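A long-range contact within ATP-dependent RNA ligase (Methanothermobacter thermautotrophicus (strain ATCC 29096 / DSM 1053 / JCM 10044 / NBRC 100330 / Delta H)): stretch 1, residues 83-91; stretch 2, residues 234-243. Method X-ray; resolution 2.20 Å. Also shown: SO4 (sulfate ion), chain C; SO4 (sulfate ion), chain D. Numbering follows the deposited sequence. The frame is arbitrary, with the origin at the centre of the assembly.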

# COMPACT_ATOMS: atom_id res chain seq x y z
N GLU A 83 -9.46 -11.69 -25.65
CA GLU A 83 -10.76 -11.32 -25.07
C GLU A 83 -11.13 -9.87 -25.32
O GLU A 83 -12.31 -9.50 -25.29
CB GLU A 83 -10.75 -11.57 -23.55
CG GLU A 83 -12.13 -11.59 -22.92
CD GLU A 83 -12.92 -12.83 -23.34
OE1 GLU A 83 -12.29 -13.76 -23.91
OE2 GLU A 83 -14.14 -12.87 -23.11
N HIS A 84 -10.13 -9.03 -25.56
CA HIS A 84 -10.37 -7.60 -25.70
C HIS A 84 -10.36 -7.15 -27.17
O HIS A 84 -11.20 -6.37 -27.59
CB HIS A 84 -9.33 -6.82 -24.88
CG HIS A 84 -9.51 -5.33 -24.92
ND1 HIS A 84 -10.34 -4.66 -24.05
CD2 HIS A 84 -8.99 -4.39 -25.74
CE1 HIS A 84 -10.31 -3.37 -24.33
NE2 HIS A 84 -9.50 -3.18 -25.35
N PHE A 85 -9.39 -7.62 -27.94
CA PHE A 85 -9.22 -7.19 -29.33
C PHE A 85 -9.97 -8.11 -30.30
O PHE A 85 -10.74 -8.98 -29.89
CB PHE A 85 -7.73 -7.13 -29.68
CG PHE A 85 -6.96 -6.09 -28.89
CD1 PHE A 85 -7.00 -4.75 -29.26
CD2 PHE A 85 -6.24 -6.45 -27.76
CE1 PHE A 85 -6.31 -3.79 -28.52
CE2 PHE A 85 -5.55 -5.48 -27.02
CZ PHE A 85 -5.58 -4.16 -27.40
N ARG A 86 -9.72 -7.92 -31.59
CA ARG A 86 -10.49 -8.61 -32.63
C ARG A 86 -9.72 -8.61 -33.93
O ARG A 86 -9.44 -7.56 -34.49
CB ARG A 86 -11.84 -7.93 -32.81
CG ARG A 86 -11.78 -6.40 -32.80
CD ARG A 86 -13.13 -5.82 -32.40
NE ARG A 86 -13.43 -4.53 -33.03
CZ ARG A 86 -14.64 -3.95 -32.99
NH1 ARG A 86 -15.64 -4.56 -32.36
NH2 ARG A 86 -14.84 -2.78 -33.58
N ASP A 87 -9.33 -9.79 -34.39
CA ASP A 87 -8.57 -9.98 -35.64
C ASP A 87 -7.09 -9.61 -35.55
O ASP A 87 -6.23 -10.48 -35.75
CB ASP A 87 -9.22 -9.22 -36.80
CG ASP A 87 -10.66 -9.63 -37.01
OD1 ASP A 87 -10.94 -10.83 -36.79
OD2 ASP A 87 -11.50 -8.77 -37.35
N ARG A 88 -6.78 -8.35 -35.27
CA ARG A 88 -5.39 -7.92 -35.33
C ARG A 88 -5.02 -7.00 -34.18
O ARG A 88 -5.87 -6.29 -33.66
CB ARG A 88 -5.11 -7.21 -36.67
CG ARG A 88 -5.07 -8.13 -37.89
CD ARG A 88 -5.45 -7.39 -39.17
NE ARG A 88 -4.43 -6.45 -39.62
CZ ARG A 88 -4.65 -5.16 -39.85
NH1 ARG A 88 -5.85 -4.62 -39.66
NH2 ARG A 88 -3.65 -4.40 -40.27
N VAL A 89 -3.76 -7.03 -33.77
CA VAL A 89 -3.27 -6.14 -32.72
C VAL A 89 -1.98 -5.42 -33.11
O VAL A 89 -0.97 -6.06 -33.43
CB VAL A 89 -3.00 -6.89 -31.40
CG1 VAL A 89 -2.57 -5.90 -30.33
CG2 VAL A 89 -4.23 -7.66 -30.95
N ALA A 90 -2.02 -4.09 -33.07
CA ALA A 90 -0.84 -3.26 -33.29
C ALA A 90 -0.12 -3.07 -31.97
O ALA A 90 -0.73 -2.72 -30.95
CB ALA A 90 -1.24 -1.92 -33.88
N VAL A 91 1.19 -3.29 -32.00
CA VAL A 91 1.97 -3.24 -30.78
C VAL A 91 3.07 -2.18 -30.85
O VAL A 91 4.10 -2.37 -31.52
CB VAL A 91 2.60 -4.60 -30.49
CG1 VAL A 91 3.26 -4.56 -29.15
CG2 VAL A 91 1.54 -5.69 -30.52
N ASP A 234 -6.03 -1.70 -31.24
CA ASP A 234 -6.90 -2.07 -32.33
C ASP A 234 -6.54 -1.20 -33.53
O ASP A 234 -6.66 0.02 -33.45
CB ASP A 234 -8.35 -1.86 -31.92
CG ASP A 234 -9.32 -2.33 -32.96
OD1 ASP A 234 -8.95 -3.20 -33.78
OD2 ASP A 234 -10.48 -1.86 -32.94
N PRO A 235 -6.09 -1.81 -34.63
CA PRO A 235 -5.61 -1.08 -35.81
C PRO A 235 -6.59 -0.02 -36.33
O PRO A 235 -6.15 0.97 -36.91
CB PRO A 235 -5.42 -2.18 -36.84
CG PRO A 235 -5.01 -3.34 -36.03
CD PRO A 235 -5.84 -3.26 -34.76
N SER A 236 -7.88 -0.21 -36.10
CA SER A 236 -8.85 0.79 -36.51
C SER A 236 -9.40 1.58 -35.33
O SER A 236 -10.35 2.35 -35.47
CB SER A 236 -10.01 0.13 -37.27
OG SER A 236 -10.89 -0.52 -36.38
N MET A 237 -8.78 1.38 -34.16
CA MET A 237 -9.11 2.14 -32.94
C MET A 237 -10.60 2.15 -32.60
O MET A 237 -11.11 3.13 -32.06
CB MET A 237 -8.59 3.58 -33.07
CG MET A 237 -7.06 3.68 -33.09
SD MET A 237 -6.33 3.19 -31.48
CE MET A 237 -6.42 4.76 -30.61
N GLU A 238 -11.29 1.05 -32.89
CA GLU A 238 -12.69 0.90 -32.50
C GLU A 238 -12.82 0.19 -31.16
O GLU A 238 -13.91 0.03 -30.60
CB GLU A 238 -13.46 0.12 -33.56
CG GLU A 238 -14.71 0.84 -34.05
CD GLU A 238 -14.94 0.62 -35.53
OE1 GLU A 238 -15.56 -0.41 -35.89
OE2 GLU A 238 -14.49 1.47 -36.33
N VAL A 239 -11.68 -0.28 -30.66
CA VAL A 239 -11.61 -0.89 -29.35
C VAL A 239 -10.43 -0.21 -28.66
O VAL A 239 -9.36 -0.12 -29.24
CB VAL A 239 -11.46 -2.43 -29.47
CG1 VAL A 239 -10.66 -3.00 -28.35
CG2 VAL A 239 -12.84 -3.09 -29.56
N PRO A 240 -10.64 0.30 -27.44
CA PRO A 240 -9.62 1.08 -26.74
C PRO A 240 -8.32 0.30 -26.54
O PRO A 240 -8.34 -0.93 -26.61
CB PRO A 240 -10.28 1.41 -25.40
CG PRO A 240 -11.34 0.41 -25.24
CD PRO A 240 -11.84 0.10 -26.61
N PRO A 241 -7.20 1.00 -26.32
CA PRO A 241 -5.88 0.36 -26.19
C PRO A 241 -5.68 -0.30 -24.82
O PRO A 241 -6.40 0.00 -23.87
CB PRO A 241 -4.91 1.53 -26.37
CG PRO A 241 -5.73 2.69 -26.86
CD PRO A 241 -7.08 2.47 -26.29
N LEU A 242 -4.70 -1.19 -24.73
CA LEU A 242 -4.28 -1.76 -23.44
C LEU A 242 -2.79 -1.56 -23.23
O LEU A 242 -2.00 -1.74 -24.17
CB LEU A 242 -4.58 -3.27 -23.37
CG LEU A 242 -6.01 -3.80 -23.36
CD1 LEU A 242 -6.01 -5.35 -23.23
CD2 LEU A 242 -6.81 -3.13 -22.26
N LYS A 243 -2.39 -1.23 -22.01
CA LYS A 243 -0.96 -1.15 -21.73
C LYS A 243 -0.49 -2.33 -20.88
O LYS A 243 -1.22 -2.88 -20.06
CB LYS A 243 -0.62 0.20 -21.06
CG LYS A 243 -1.36 0.48 -19.79
CD LYS A 243 -1.15 1.92 -19.29
CE LYS A 243 -1.72 2.07 -17.88
NZ LYS A 243 -1.81 3.46 -17.37
S SO4 C . -1.71 2.45 -14.03
O1 SO4 C . -2.27 1.10 -14.24
O2 SO4 C . -1.74 2.79 -12.61
O3 SO4 C . -0.32 2.52 -14.53
O4 SO4 C . -2.54 3.40 -14.77
S SO4 D . -3.26 6.66 -17.57
O1 SO4 D . -3.47 5.68 -16.52
O2 SO4 D . -4.32 7.66 -17.47
O3 SO4 D . -3.26 6.02 -18.89
O4 SO4 D . -1.97 7.32 -17.37
O HOH W 1 -11.77 -3.92 -35.67

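Residues 83-91 run from the last turn of a helix through a short loop into a β-strand, and they pack against residues 234-243, a β-turn and proline-rich loop that leads into a strand. No two residues in contact are fewer than 145 positions apart in sequence, yet the stretches together bury 641 Å² of surface. Glu83, still helical, lies beyond reach of the second stretch, and the contact begins at His84.

His84 points its CA-to-CB bond toward the partner loop, and with chi1 in the t well its imidazole provides the one direct hydrogen bond between the stretches: NE2 donates to the carbonyl O of Pro240 at 2.8 Å, with a nearly straight N-H...O angle of 160°. The carbonyl lies at the ring edge, near its plane, which leaves the faces free for apolar packing. Leu242 uses one of them, its CG sitting 4.0 Å from the centroid of the His84 ring in a CH-pi contact, while CG1 of Val239 approaches NE2 of His84 to 3.2 Å. A histidine suits this position because its flat ring combines a polar edge with a face that accepts an aliphatic neighbour.

Phe85 is the first residue to leave helical geometry. Its CA-to-CB bond runs sideways, but the m rotamer brings the end of the ring closer to the second stretch, where it is buried. The ring spans a considerable part of the loop: CE2 lies 3.8 Å from CD1 of Leu242, CD1 lies 4.2 Å from CG1 of Val239, and CE1 comes within 3.4 Å of the backbone N of Asp234. A large aromatic side chain can thus touch both the start of stretch 2 and the residues near its end.

Arg86 supplies the charged part of the contact at the exposed margin. Its NH2 forms a salt bridge with OE1 of Glu238 at 3.4 Å, and its NE makes a long one with OD2 of Asp234 at 4.0 Å. A water supplements the latter, accepting from NE of Arg86 at 3.2 Å and donating weakly to OD1 of Asp234 at 3.5 Å. CG2 of Val239 lies over one face of the guanidinium, 3.8 Å from NE of Arg86, so the flat group engages carboxylates and a methyl at once. Asp234 also helps shape the loop: its OD2 accepts a weak hydrogen bond from N of Glu238 at 3.0 Å, just past a type I turn from Asp234 to Met237 in which N of Met237 donates to O of Asp234 at 2.6 Å.

Asp87 makes no contact with the second stretch. At Arg88 the strand begins, and Pro235 becomes the main partner: its CD lies 3.2 Å from O of Arg88, and its ring sits over one face of the Arg88 guanidinium, with CB 3.8 Å from NH1 of Arg88. The CA-to-CB bond of Val89 points away from the second stretch. Ala90 points toward the loop, its backbone N 4.3 Å from CD of Pro235, and beyond it Val91 is out of reach.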